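Local atomic coordinates of beta sliding clamp (PDB entry 6PTR), a protein that probably encircles DNA as a ring-shaped head-to-tail homodimer, tethering DNA polymerases and other proteins to it for processive synthesis. Residues L149-F154 and A370-V375; Y169-H174 and K179-A184; K237-L242 and V246-L251. All blocks are in the same frame, centred on the assembly; numbering follows the deposited sequence.

Contact 1. Residues L149-F154 and A370-V375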
ATOM      1  N   LEU C 149      24.093   8.727   7.429  1.00 20.44           N
ATOM      2  CA  LEU C 149      23.371   7.863   6.505  1.00 20.68           C
ATOM      3  C   LEU C 149      22.185   8.590   5.876  1.00 20.93           C
ATOM      4  O   LEU C 149      21.877   8.377   4.694  1.00 21.38           O
ATOM      5  CB  LEU C 149      22.897   6.599   7.228  1.00 20.43           C
ATOM      6  CG  LEU C 149      24.045   5.726   7.727  1.00 19.63           C
ATOM      7  CD1 LEU C 149      23.548   4.583   8.598  1.00 18.96           C
ATOM      8  CD2 LEU C 149      24.877   5.178   6.572  1.00 19.47           C
ATOM      9  N   ASP C 150      21.506   9.441   6.649  1.00 22.28           N
ATOM     10  CA  ASP C 150      20.405  10.239   6.099  1.00 22.36           C
ATOM     11  C   ASP C 150      20.868  11.158   4.981  1.00 21.15           C
ATOM     12  O   ASP C 150      20.106  11.429   4.043  1.00 24.79           O
ATOM     13  CB  ASP C 150      19.751  11.094   7.186  1.00 25.27           C
ATOM     14  CG  ASP C 150      18.765  10.324   8.035  1.00 30.22           C
ATOM     15  OD1 ASP C 150      18.276   9.260   7.594  1.00 30.42           O
ATOM     16  OD2 ASP C 150      18.461  10.816   9.144  1.00 29.85           O
ATOM     17  N   CYS C 151      22.093  11.674   5.071  1.00 22.25           N
ATOM     18  CA  CYS C 151      22.590  12.540   4.000  1.00 23.70           C
ATOM     19  C   CYS C 151      22.903  11.792   2.707  1.00 25.79           C
ATOM     20  O   CYS C 151      22.970  12.429   1.646  1.00 24.95           O
ATOM     21  CB  CYS C 151      23.856  13.275   4.438  1.00 27.13           C
ATOM     22  SG  CYS C 151      23.646  14.539   5.694  1.00 29.12           S
ATOM     23  N   THR C 152      23.118  10.472   2.754  1.00 20.70           N
ATOM     24  CA  THR C 152      23.720   9.763   1.632  1.00 20.07           C
ATOM     25  C   THR C 152      22.914   8.589   1.099  1.00 22.24           C
ATOM     26  O   THR C 152      23.085   8.239  -0.074  1.00 22.17           O
ATOM     27  CB  THR C 152      25.124   9.263   2.008  1.00 24.20           C
ATOM     28  OG1 THR C 152      25.061   8.552   3.252  1.00 22.14           O
ATOM     29  CG2 THR C 152      26.080  10.449   2.174  1.00 21.46           C
ATOM     30  N   GLN C 153      22.045   7.971   1.904  1.00 18.77           N
ATOM     31  CA  GLN C 153      21.375   6.744   1.464  1.00 19.50           C
ATOM     32  C   GLN C 153      20.595   6.934   0.162  1.00 24.93           C
ATOM     33  O   GLN C 153      20.600   6.052  -0.707  1.00 21.55           O
ATOM     34  CB  GLN C 153      20.443   6.243   2.564  1.00 20.74           C
ATOM     35  CG  GLN C 153      19.730   4.992   2.194  1.00 19.90           C
ATOM     36  CD  GLN C 153      18.759   4.602   3.278  1.00 26.22           C
ATOM     37  OE1 GLN C 153      18.341   5.451   4.075  1.00 28.73           O
ATOM     38  NE2 GLN C 153      18.390   3.328   3.318  1.00 24.30           N
ATOM     39  N   PHE C 154      19.887   8.052   0.019  1.00 22.99           N
ATOM     40  CA  PHE C 154      19.018   8.213  -1.143  1.00 25.79           C
ATOM     41  C   PHE C 154      19.788   8.176  -2.454  1.00 25.07           C
ATOM     42  O   PHE C 154      19.195   7.864  -3.494  1.00 23.99           O
ATOM     43  CB  PHE C 154      18.244   9.534  -1.060  1.00 26.80           C
ATOM     44  CG  PHE C 154      19.060  10.723  -1.468  1.00 26.22           C
ATOM     45  CD1 PHE C 154      20.054  11.224  -0.627  1.00 23.25           C
ATOM     46  CD2 PHE C 154      18.871  11.315  -2.712  1.00 23.93           C
ATOM     47  CE1 PHE C 154      20.838  12.308  -1.005  1.00 22.27           C
ATOM     48  CE2 PHE C 154      19.632  12.392  -3.090  1.00 22.13           C
ATOM     49  CZ  PHE C 154      20.620  12.891  -2.259  1.00 25.08           C
ATOM     50  N   ALA C 370      27.796  23.600   5.925  1.00 49.76           N
ATOM     51  CA  ALA C 370      29.132  23.424   5.395  1.00 39.41           C
ATOM     52  C   ALA C 370      29.604  21.977   5.365  1.00 39.53           C
ATOM     53  O   ALA C 370      30.694  21.718   4.846  1.00 48.18           O
ATOM     54  CB  ALA C 370      30.134  24.250   6.218  1.00 36.22           C
ATOM     55  N   GLU C 371      28.840  21.030   5.903  1.00 39.22           N
ATOM     56  CA  GLU C 371      29.323  19.662   6.029  1.00 42.60           C
ATOM     57  C   GLU C 371      28.748  18.712   4.978  1.00 33.39           C
ATOM     58  O   GLU C 371      29.326  17.641   4.760  1.00 35.89           O
ATOM     59  CB  GLU C 371      29.020  19.118   7.432  1.00 58.83           C
ATOM     60  CG  GLU C 371      27.572  18.679   7.652  1.00 69.43           C
ATOM     61  CD  GLU C 371      26.665  19.775   8.186  1.00 71.17           C
ATOM     62  OE1 GLU C 371      27.121  20.541   9.059  1.00 78.38           O
ATOM     63  OE2 GLU C 371      25.496  19.861   7.739  1.00 64.95           O
ATOM     64  N   VAL C 372      27.657  19.086   4.314  1.00 29.18           N
ATOM     65  CA  VAL C 372      26.944  18.233   3.361  1.00 26.11           C
ATOM     66  C   VAL C 372      26.863  18.949   2.020  1.00 32.02           C
ATOM     67  O   VAL C 372      26.498  20.126   1.969  1.00 28.43           O
ATOM     68  CB  VAL C 372      25.518  17.921   3.868  1.00 29.06           C
ATOM     69  CG1 VAL C 372      24.792  16.980   2.921  1.00 33.02           C
ATOM     70  CG2 VAL C 372      25.553  17.348   5.278  1.00 37.36           C
ATOM     71  N   LEU C 373      27.127  18.233   0.927  1.00 23.46           N
ATOM     72  CA  LEU C 373      26.863  18.815  -0.380  1.00 21.64           C
ATOM     73  C   LEU C 373      26.280  17.747  -1.286  1.00 24.20           C
ATOM     74  O   LEU C 373      26.491  16.546  -1.087  1.00 23.23           O
ATOM     75  CB  LEU C 373      28.120  19.420  -1.015  1.00 25.72           C
ATOM     76  CG  LEU C 373      29.344  18.536  -1.277  1.00 27.24           C
ATOM     77  CD1 LEU C 373      29.248  17.828  -2.643  1.00 22.34           C
ATOM     78  CD2 LEU C 373      30.644  19.352  -1.166  1.00 31.41           C
ATOM     79  N   TYR C 374      25.566  18.202  -2.304  1.00 19.55           N
ATOM     80  CA  TYR C 374      25.022  17.311  -3.302  1.00 18.20           C
ATOM     81  C   TYR C 374      25.482  17.773  -4.675  1.00 20.01           C
ATOM     82  O   TYR C 374      25.701  18.967  -4.913  1.00 21.45           O
ATOM     83  CB  TYR C 374      23.495  17.271  -3.232  1.00 23.71           C
ATOM     84  CG  TYR C 374      23.045  16.897  -1.860  1.00 20.83           C
ATOM     85  CD1 TYR C 374      23.084  15.563  -1.455  1.00 25.66           C
ATOM     86  CD2 TYR C 374      22.652  17.867  -0.941  1.00 19.84           C
ATOM     87  CE1 TYR C 374      22.711  15.196  -0.189  1.00 26.17           C
ATOM     88  CE2 TYR C 374      22.267  17.505   0.354  1.00 23.52           C
ATOM     89  CZ  TYR C 374      22.310  16.165   0.716  1.00 29.96           C
ATOM     90  OH  TYR C 374      21.942  15.800   1.980  1.00 31.13           O
ATOM     91  N   VAL C 375      25.646  16.816  -5.573  1.00 16.84           N
ATOM     92  CA  VAL C 375      25.964  17.110  -6.962  1.00 16.12           C
ATOM     93  C   VAL C 375      24.905  16.459  -7.844  1.00 17.91           C
ATOM     94  O   VAL C 375      24.489  15.320  -7.605  1.00 18.02           O
ATOM     95  CB  VAL C 375      27.377  16.612  -7.325  1.00 16.70           C
ATOM     96  CG1 VAL C 375      27.734  17.016  -8.758  1.00 18.01           C
ATOM     97  CG2 VAL C 375      28.405  17.138  -6.358  1.00 18.17           C
TER
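Cys151 and Phe154 face Val372 and Tyr374 where a helix of the central domain lies over the eight-stranded sheet shared by the central and C-terminal domains, near the join of strands 189-196 and 372-376. Helices packed on the inner face of sheets that continue from domain to domain are a feature of the DnaN fold; here helix 142-152 meets strand 372-376, which belongs to the C-terminal domain. The tight part is buried. Cys151 SG (chi1 -70°, turned away from its own carbonyl carbon) drops onto both valine branches, 3.4 Å from Val372 CG2 and 3.9 Å from Val372 CG1. Beside it the Tyr374 ring brings its edge to the backbone, with CE1 3.3 Å from Cys151 O and near the ring plane. The looser side is Phe154, which is partly exposed. Its ring meets that of Tyr374 obliquely, planes at 64° and centroids 5.7 Å apart; Phe154 CE1 lies 3.5 Å from Tyr374 CE1. Helix 336-345 closes over the pair, Ile342 touching both side chains. No hydrogen bond crosses between the two segments directly, but Gln345 supplies an indirect one: its NE2 is bonded to Asp150 O and to the phenolic oxygen Tyr374 OH, which itself lies 4.0 Å from Cys151 CB.

Contact 2. Residues Y169-H174 and K179-A184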
ATOM      1  N   TYR C 169      30.532   4.777   0.217  1.00 16.95           N
ATOM      2  CA  TYR C 169      31.983   4.742   0.385  1.00 17.58           C
ATOM      3  C   TYR C 169      32.307   5.461   1.685  1.00 19.08           C
ATOM      4  O   TYR C 169      32.165   6.679   1.771  1.00 18.81           O
ATOM      5  CB  TYR C 169      32.677   5.391  -0.804  1.00 17.14           C
ATOM      6  CG  TYR C 169      34.195   5.345  -0.753  1.00 18.76           C
ATOM      7  CD1 TYR C 169      34.860   4.169  -0.427  1.00 19.76           C
ATOM      8  CD2 TYR C 169      34.962   6.482  -1.016  1.00 21.23           C
ATOM      9  CE1 TYR C 169      36.271   4.118  -0.371  1.00 19.12           C
ATOM     10  CE2 TYR C 169      36.358   6.429  -0.972  1.00 20.68           C
ATOM     11  CZ  TYR C 169      36.989   5.249  -0.657  1.00 19.13           C
ATOM     12  OH  TYR C 169      38.357   5.197  -0.602  1.00 24.35           O
ATOM     13  N   PHE C 170      32.794   4.698   2.672  1.00 15.83           N
ATOM     14  CA  PHE C 170      32.992   5.101   4.065  1.00 20.79           C
ATOM     15  C   PHE C 170      34.504   5.204   4.235  1.00 22.19           C
ATOM     16  O   PHE C 170      35.189   4.186   4.140  1.00 19.44           O
ATOM     17  CB  PHE C 170      32.372   3.999   4.929  1.00 19.99           C
ATOM     18  CG  PHE C 170      32.339   4.236   6.428  1.00 22.06           C
ATOM     19  CD1 PHE C 170      31.275   4.892   7.015  1.00 24.64           C
ATOM     20  CD2 PHE C 170      33.267   3.622   7.250  1.00 26.35           C
ATOM     21  CE1 PHE C 170      31.202   5.030   8.393  1.00 24.73           C
ATOM     22  CE2 PHE C 170      33.191   3.761   8.644  1.00 25.38           C
ATOM     23  CZ  PHE C 170      32.155   4.469   9.195  1.00 26.22           C
ATOM     24  N   HIS C 171      35.036   6.424   4.411  1.00 20.35           N
ATOM     25  CA  HIS C 171      36.483   6.610   4.301  1.00 20.45           C
ATOM     26  C   HIS C 171      36.936   7.845   5.066  1.00 23.22           C
ATOM     27  O   HIS C 171      36.136   8.710   5.436  1.00 24.20           O
ATOM     28  CB  HIS C 171      36.905   6.691   2.810  1.00 21.78           C
ATOM     29  CG  HIS C 171      36.348   7.872   2.064  1.00 20.54           C
ATOM     30  ND1 HIS C 171      35.001   8.037   1.818  1.00 19.19           N
ATOM     31  CD2 HIS C 171      36.968   8.927   1.473  1.00 21.89           C
ATOM     32  CE1 HIS C 171      34.811   9.143   1.112  1.00 20.81           C
ATOM     33  NE2 HIS C 171      35.993   9.699   0.885  1.00 20.92           N
ATOM     34  N   ILE C 172      38.263   7.932   5.265  1.00 22.99           N
ATOM     35  CA  ILE C 172      38.912   9.024   5.975  1.00 25.11           C
ATOM     36  C   ILE C 172      39.495   9.997   4.968  1.00 31.31           C
ATOM     37  O   ILE C 172      40.043   9.589   3.933  1.00 29.34           O
ATOM     38  CB  ILE C 172      40.014   8.488   6.909  1.00 27.90           C
ATOM     39  CG1 ILE C 172      39.399   7.584   7.981  1.00 34.71           C
ATOM     40  CG2 ILE C 172      40.793   9.619   7.547  1.00 43.66           C
ATOM     41  CD1 ILE C 172      38.202   8.182   8.662  1.00 33.60           C
ATOM     42  N   VAL C 173      39.402  11.283   5.285  1.00 25.65           N
ATOM     43  CA  VAL C 173      39.958  12.354   4.462  1.00 25.73           C
ATOM     44  C   VAL C 173      40.997  13.052   5.319  1.00 38.99           C
ATOM     45  O   VAL C 173      40.661  13.674   6.336  1.00 38.02           O
ATOM     46  CB  VAL C 173      38.887  13.343   3.982  1.00 27.74           C
ATOM     47  CG1 VAL C 173      39.546  14.477   3.186  1.00 37.06           C
ATOM     48  CG2 VAL C 173      37.850  12.637   3.139  1.00 36.22           C
ATOM     49  N   HIS C 174      42.265  12.943   4.924  1.00 39.22           N
ATOM     50  CA  HIS C 174      43.367  13.442   5.747  1.00 41.98           C
ATOM     51  C   HIS C 174      43.563  14.947   5.550  1.00 41.25           C
ATOM     52  O   HIS C 174      44.620  15.423   5.136  1.00 54.18           O
ATOM     53  CB  HIS C 174      44.642  12.667   5.441  1.00 41.41           C
ATOM     54  CG  HIS C 174      44.535  11.196   5.702  1.00 41.35           C
ATOM     55  ND1 HIS C 174      45.021  10.605   6.852  1.00 50.35           N
ATOM     56  CD2 HIS C 174      44.001  10.198   4.964  1.00 44.44           C
ATOM     57  CE1 HIS C 174      44.783   9.306   6.811  1.00 47.98           C
ATOM     58  NE2 HIS C 174      44.164   9.034   5.676  1.00 50.63           N
ATOM     59  N   LYS C 179      38.900  13.930   8.722  1.00 33.35           N
ATOM     60  CA  LYS C 179      37.467  13.838   8.510  1.00 29.85           C
ATOM     61  C   LYS C 179      37.084  12.387   8.272  1.00 33.46           C
ATOM     62  O   LYS C 179      37.846  11.633   7.665  1.00 31.99           O
ATOM     63  CB  LYS C 179      37.024  14.685   7.312  1.00 28.66           C
ATOM     64  CG  LYS C 179      37.213  16.179   7.515  1.00 37.23           C
ATOM     65  CD  LYS C 179      36.490  16.966   6.422  1.00 43.86           C
ATOM     66  CE  LYS C 179      36.581  18.462   6.653  1.00 57.71           C
ATOM     67  NZ  LYS C 179      37.713  19.075   5.906  1.00 62.47           N
ATOM     68  N   LEU C 180      35.916  12.000   8.772  1.00 25.14           N
ATOM     69  CA  LEU C 180      35.243  10.782   8.344  1.00 23.29           C
ATOM     70  C   LEU C 180      34.185  11.192   7.341  1.00 24.91           C
ATOM     71  O   LEU C 180      33.379  12.080   7.626  1.00 25.16           O
ATOM     72  CB  LEU C 180      34.592  10.056   9.522  1.00 29.38           C
ATOM     73  CG  LEU C 180      33.618   8.925   9.167  1.00 26.26           C
ATOM     74  CD1 LEU C 180      34.334   7.746   8.507  1.00 27.92           C
ATOM     75  CD2 LEU C 180      32.894   8.477  10.447  1.00 30.95           C
ATOM     76  N   ARG C 181      34.213  10.577   6.156  1.00 22.53           N
ATOM     77  CA  ARG C 181      33.362  10.991   5.054  1.00 20.65           C
ATOM     78  C   ARG C 181      32.580   9.804   4.529  1.00 19.46           C
ATOM     79  O   ARG C 181      33.082   8.675   4.491  1.00 20.90           O
ATOM     80  CB  ARG C 181      34.197  11.626   3.915  1.00 21.82           C
ATOM     81  CG  ARG C 181      33.407  11.980   2.664  1.00 18.98           C
ATOM     82  CD  ARG C 181      34.351  12.728   1.694  1.00 21.48           C
ATOM     83  NE  ARG C 181      34.628  14.114   2.100  1.00 21.98           N
ATOM     84  CZ  ARG C 181      35.504  14.906   1.492  1.00 28.09           C
ATOM     85  NH1 ARG C 181      36.217  14.445   0.465  1.00 28.59           N
ATOM     86  NH2 ARG C 181      35.677  16.155   1.910  1.00 30.57           N
ATOM     87  N   LEU C 182      31.341  10.060   4.138  1.00 21.61           N
ATOM     88  CA  LEU C 182      30.522   9.099   3.422  1.00 18.95           C
ATOM     89  C   LEU C 182      30.130   9.728   2.105  1.00 18.76           C
ATOM     90  O   LEU C 182      29.709  10.885   2.094  1.00 17.75           O
ATOM     91  CB  LEU C 182      29.241   8.732   4.181  1.00 17.42           C
ATOM     92  CG  LEU C 182      29.370   7.831   5.412  1.00 19.29           C
ATOM     93  CD1 LEU C 182      30.137   8.499   6.512  1.00 22.15           C
ATOM     94  CD2 LEU C 182      27.969   7.470   5.887  1.00 19.17           C
ATOM     95  N   VAL C 183      30.279   8.962   1.018  1.00 18.22           N
ATOM     96  CA  VAL C 183      29.870   9.372  -0.325  1.00 14.89           C
ATOM     97  C   VAL C 183      28.999   8.282  -0.927  1.00 16.49           C
ATOM     98  O   VAL C 183      29.304   7.082  -0.827  1.00 18.06           O
ATOM     99  CB  VAL C 183      31.080   9.668  -1.237  1.00 15.12           C
ATOM    100  CG1 VAL C 183      30.608   9.909  -2.695  1.00 16.09           C
ATOM    101  CG2 VAL C 183      31.850  10.890  -0.739  1.00 17.70           C
ATOM    102  N   ALA C 184      27.920   8.695  -1.597  1.00 17.70           N
ATOM    103  CA  ALA C 184      27.131   7.770  -2.390  1.00 15.05           C
ATOM    104  C   ALA C 184      26.801   8.427  -3.720  1.00 16.76           C
ATOM    105  O   ALA C 184      26.588   9.639  -3.799  1.00 17.05           O
ATOM    106  CB  ALA C 184      25.811   7.371  -1.691  1.00 18.12           C
TER
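His171 places CG between its backbone N and carbonyl carbon (chi1 64°), while Arg181, the residue paired with it, sends CG away from its own N (chi1 175°) and bends only at chi3 (-75°). The imidazole therefore lies across the aliphatic stem of the arginine: His171 CE1 is 3.5 Å from Arg181 CG, and Arg181 CB sits over one ring face in a CH-pi contact. Tyr169 CE2 covers the opposite face, so the imidazole is sandwiched, and His171 ND1 donates to Tyr169 O at 3.1 Å, from above the carbonyl plane and not on a lone pair. That carbonyl also takes Val183 N, the two donors arriving from opposite faces of its plane. Past the bend, the Arg181 guanidinium turns one face to Val173, whose CG2 is 3.6 Å from Arg181 NH1. On the other side of this antiparallel hairpin, Leu180 CD1 stands almost squarely over the Phe170 ring, 4.1 Å from its centroid, with Leu182 CD1 3.8 Å from Phe170 CD1. Six backbone hydrogen bonds join the hydrogen-bonded pairs Tyr169-Val183, His171-Arg181 and Val173-Lys179. The polar ends find partners beyond the hairpin: Arg181 NE forms a salt bridge with Asp194, and Tyr259 OH is bonded to Arg181 NH1 and to His171 NE2, limiting the imidazole's rotation together with the ND1 bond. Strand 207-210 borders the hairpin along 167-173 and strand 189-196 along 179-185, while Leu182, on the face of Phe170, packs against Leu148, Leu149 and Thr152 of helix 142-152.

Contact 3. Residues K237-L242 and V246-L251. With EDO (1,2-ethanediol), chain Q.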
ATOM      1  N   LYS C 237      34.869  -7.067   6.135  1.00 26.82           N
ATOM      2  CA  LYS C 237      33.598  -7.028   6.859  1.00 22.20           C
ATOM      3  C   LYS C 237      33.504  -5.775   7.714  1.00 22.77           C
ATOM      4  O   LYS C 237      34.510  -5.208   8.129  1.00 23.50           O
ATOM      5  CB  LYS C 237      33.407  -8.249   7.791  1.00 29.85           C
ATOM      6  CG  LYS C 237      33.125  -9.573   7.086  1.00 39.21           C
ATOM      7  CD  LYS C 237      32.787 -10.643   8.128  1.00 51.72           C
ATOM      8  CE  LYS C 237      32.256 -11.927   7.506  1.00 58.07           C
ATOM      9  NZ  LYS C 237      31.767 -12.860   8.564  1.00 61.91           N
ATOM     10  N   ILE C 238      32.274  -5.363   8.000  1.00 21.29           N
ATOM     11  CA  ILE C 238      32.025  -4.251   8.905  1.00 19.71           C
ATOM     12  C   ILE C 238      30.918  -4.666   9.862  1.00 21.84           C
ATOM     13  O   ILE C 238      30.022  -5.435   9.498  1.00 21.97           O
ATOM     14  CB  ILE C 238      31.652  -2.960   8.142  1.00 19.45           C
ATOM     15  CG1 ILE C 238      31.569  -1.772   9.097  1.00 20.34           C
ATOM     16  CG2 ILE C 238      30.325  -3.124   7.370  1.00 19.37           C
ATOM     17  CD1 ILE C 238      31.530  -0.411   8.327  1.00 21.77           C
ATOM     18  N   ARG C 239      31.011  -4.200  11.099  1.00 20.27           N
ATOM     19  CA  ARG C 239      30.072  -4.583  12.148  1.00 20.58           C
ATOM     20  C   ARG C 239      29.632  -3.330  12.877  1.00 24.10           C
ATOM     21  O   ARG C 239      30.465  -2.475  13.204  1.00 24.47           O
ATOM     22  CB  ARG C 239      30.700  -5.566  13.129  1.00 21.98           C
ATOM     23  CG  ARG C 239      29.813  -5.867  14.334  1.00 22.49           C
ATOM     24  CD  ARG C 239      30.410  -6.964  15.198  1.00 25.64           C
ATOM     25  NE  ARG C 239      30.319  -8.260  14.532  1.00 24.67           N
ATOM     26  CZ  ARG C 239      30.939  -9.366  14.939  1.00 32.30           C
ATOM     27  NH1 ARG C 239      31.714  -9.345  16.020  1.00 28.81           N
ATOM     28  NH2 ARG C 239      30.785 -10.498  14.254  1.00 29.79           N
ATOM     29  N   PHE C 240      28.323  -3.218  13.108  1.00 20.06           N
ATOM     30  CA  PHE C 240      27.749  -2.125  13.879  1.00 20.50           C
ATOM     31  C   PHE C 240      27.070  -2.732  15.092  1.00 21.11           C
ATOM     32  O   PHE C 240      26.144  -3.538  14.943  1.00 22.56           O
ATOM     33  CB  PHE C 240      26.722  -1.336  13.066  1.00 20.01           C
ATOM     34  CG  PHE C 240      27.258  -0.752  11.810  1.00 19.37           C
ATOM     35  CD1 PHE C 240      27.320  -1.508  10.644  1.00 25.10           C
ATOM     36  CD2 PHE C 240      27.671   0.572  11.771  1.00 21.20           C
ATOM     37  CE1 PHE C 240      27.812  -0.966   9.475  1.00 24.37           C
ATOM     38  CE2 PHE C 240      28.157   1.124  10.581  1.00 21.48           C
ATOM     39  CZ  PHE C 240      28.237   0.352   9.446  1.00 21.22           C
ATOM     40  N   SER C 241      27.502  -2.332  16.279  1.00 22.23           N
ATOM     41  CA  SER C 241      26.888  -2.801  17.516  1.00 23.27           C
ATOM     42  C   SER C 241      26.218  -1.618  18.196  1.00 28.42           C
ATOM     43  O   SER C 241      26.859  -0.599  18.460  1.00 25.79           O
ATOM     44  CB  SER C 241      27.924  -3.448  18.441  1.00 27.08           C
ATOM     45  OG  SER C 241      28.518  -4.564  17.799  1.00 24.40           O
ATOM     46  N   LEU C 242      24.927  -1.738  18.467  1.00 24.85           N
ATOM     47  CA  LEU C 242      24.249  -0.642  19.141  1.00 26.88           C
ATOM     48  C   LEU C 242      23.083  -1.234  19.911  1.00 37.43           C
ATOM     49  O   LEU C 242      22.388  -2.113  19.399  1.00 30.64           O
ATOM     50  CB  LEU C 242      23.779   0.435  18.150  1.00 29.81           C
ATOM     51  CG  LEU C 242      22.822   0.128  17.001  1.00 35.26           C
ATOM     52  CD1 LEU C 242      22.303   1.448  16.440  1.00 35.80           C
ATOM     53  CD2 LEU C 242      23.478  -0.686  15.875  1.00 32.70           C
ATOM     54  N   VAL C 246      23.317  -6.322  16.890  1.00 23.04           N
ATOM     55  CA  VAL C 246      24.585  -6.318  16.167  1.00 22.59           C
ATOM     56  C   VAL C 246      24.307  -6.618  14.701  1.00 21.57           C
ATOM     57  O   VAL C 246      23.673  -7.630  14.392  1.00 25.75           O
ATOM     58  CB  VAL C 246      25.581  -7.340  16.747  1.00 23.54           C
ATOM     59  CG1 VAL C 246      26.880  -7.312  15.931  1.00 23.19           C
ATOM     60  CG2 VAL C 246      25.871  -7.085  18.231  1.00 24.73           C
ATOM     61  N   PHE C 247      24.780  -5.739  13.802  1.00 20.63           N
ATOM     62  CA  PHE C 247      24.762  -5.929  12.344  1.00 20.28           C
ATOM     63  C   PHE C 247      26.167  -6.260  11.862  1.00 22.52           C
ATOM     64  O   PHE C 247      27.084  -5.472  12.098  1.00 23.20           O
ATOM     65  CB  PHE C 247      24.366  -4.657  11.589  1.00 27.47           C
ATOM     66  CG  PHE C 247      22.948  -4.231  11.756  1.00 27.00           C
ATOM     67  CD1 PHE C 247      21.970  -4.716  10.915  1.00 27.54           C
ATOM     68  CD2 PHE C 247      22.606  -3.285  12.710  1.00 29.66           C
ATOM     69  CE1 PHE C 247      20.649  -4.308  11.048  1.00 32.32           C
ATOM     70  CE2 PHE C 247      21.287  -2.863  12.845  1.00 34.84           C
ATOM     71  CZ  PHE C 247      20.308  -3.376  12.016  1.00 30.66           C
ATOM     72  N   THR C 248      26.335  -7.365  11.133  1.00 20.18           N
ATOM     73  CA  THR C 248      27.632  -7.663  10.526  1.00 20.40           C
ATOM     74  C   THR C 248      27.426  -7.882   9.036  1.00 20.15           C
ATOM     75  O   THR C 248      26.586  -8.697   8.640  1.00 21.16           O
ATOM     76  CB  THR C 248      28.303  -8.887  11.146  1.00 21.76           C
ATOM     77  OG1 THR C 248      28.335  -8.746  12.575  1.00 25.10           O
ATOM     78  CG2 THR C 248      29.758  -9.006  10.614  1.00 22.23           C
ATOM     79  N   SER C 249      28.189  -7.159   8.218  1.00 19.90           N
ATOM     80  CA  SER C 249      27.983  -7.172   6.774  1.00 18.95           C
ATOM     81  C   SER C 249      29.300  -7.407   6.062  1.00 24.58           C
ATOM     82  O   SER C 249      30.343  -6.899   6.484  1.00 22.28           O
ATOM     83  CB  SER C 249      27.383  -5.858   6.283  1.00 21.05           C
ATOM     84  OG  SER C 249      27.171  -5.915   4.865  1.00 20.18           O
ATOM     85  N   LYS C 250      29.254  -8.192   4.990  1.00 19.88           N
ATOM     86  CA  LYS C 250      30.356  -8.149   4.040  1.00 20.21           C
ATOM     87  C   LYS C 250      30.472  -6.736   3.488  1.00 20.69           C
ATOM     88  O   LYS C 250      29.525  -5.953   3.516  1.00 22.56           O
ATOM     89  CB  LYS C 250      30.138  -9.149   2.906  1.00 21.06           C
ATOM     90  CG  LYS C 250      30.329 -10.580   3.369  1.00 27.80           C
ATOM     91  CD  LYS C 250      30.007 -11.598   2.293  1.00 31.82           C
ATOM     92  CE  LYS C 250      29.982 -12.988   2.898  1.00 36.38           C
ATOM     93  NZ  LYS C 250      29.539 -14.020   1.924  1.00 51.31           N
ATOM     94  N   LEU C 251      31.663  -6.400   3.017  1.00 23.51           N
ATOM     95  CA  LEU C 251      31.875  -5.147   2.309  1.00 18.77           C
ATOM     96  C   LEU C 251      31.857  -5.443   0.821  1.00 23.29           C
ATOM     97  O   LEU C 251      32.108  -6.572   0.401  1.00 23.80           O
ATOM     98  CB  LEU C 251      33.201  -4.504   2.725  1.00 21.36           C
ATOM     99  CG  LEU C 251      33.169  -4.025   4.187  1.00 26.27           C
ATOM    100  CD1 LEU C 251      34.567  -3.727   4.717  1.00 27.79           C
ATOM    101  CD2 LEU C 251      32.272  -2.788   4.329  1.00 25.02           C
TER
HETATM  102  C1  EDO Q 501      28.319 -11.701   7.350  1.00 52.50           C
HETATM  103  O1  EDO Q 501      28.957 -12.479   6.329  1.00 53.36           O
HETATM  104  C2  EDO Q 501      27.795 -12.644   8.424  1.00 64.14           C
HETATM  105  O2  EDO Q 501      28.768 -12.780   9.467  1.00 72.09           O
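Arg239 NE donates to Thr248 OG1 at 2.8 Å, a fairly straight bond (161°) that leaves the hydroxyl close to the guanidinium plane. The arginine reaches it by bending at chi3 (-71°), and Val246 CG1 packs against the outside of that bend, 3.6 Å from Arg239 CD. On the opposite face of this antiparallel hairpin the contact is mostly apolar. Ile238 CG2 meets Leu251 CD2 at 3.6 Å, their side chains crossing at about a right angle; Phe240 and Phe247 stand next to each other, their CB atoms 4.3 Å apart; and Leu242 CD2 approaches the edge of the Phe247 ring. Four backbone bonds hold the register, joining Ile238 with Ser249 and Phe240 with Phe247. Ser249 OG bonds to Lys250 O, where the strand gives way to Leu251. Farther out, helix 211-221 lies against the phenylalanine face, Leu217 on Phe240 and Leu220 on Phe247. Strand 228-233 flanks one edge, and strand 59-69 of the N-terminal domain flanks the other, so the hairpin forms part of a sheet running across two domains. A 1,2-ethanediol, probably from the crystallisation liquor, takes a hydrogen bond from Lys237 NZ (3.1 Å to O2) and another hydrogen bond links it to Ser129. The chemistry is thus split by face: Phe240 and Phe247 bury carbon against helix 211-221 and Ile238 against Ile209, whereas across the sheet Arg239 and Thr248 pair polar groups where the arginine remains partly exposed.

In the fold
Along the chain, contact 2 closes before contact 3 opens, and both are nested inside the loop closed by contact 1. Contacts 1 and 2 share the eight-stranded sheet that joins the central and C-terminal domains; their centres are 12 Å apart, and Thr152 packs against Ala184. Contact 3 belongs to the corresponding sheet joining the N-terminal and central domains, its centre about 17 Å from that of contact 2 and 22 Å from that of contact 1. Leu217 of helix 211-221 links contacts 1 and 3, packing on Leu149 and Phe240, and Ile209 links contacts 2 and 3 through Phe170 and Ile238. The central domain contributes strands to both sheets, consistent with a continuous arc through three domains.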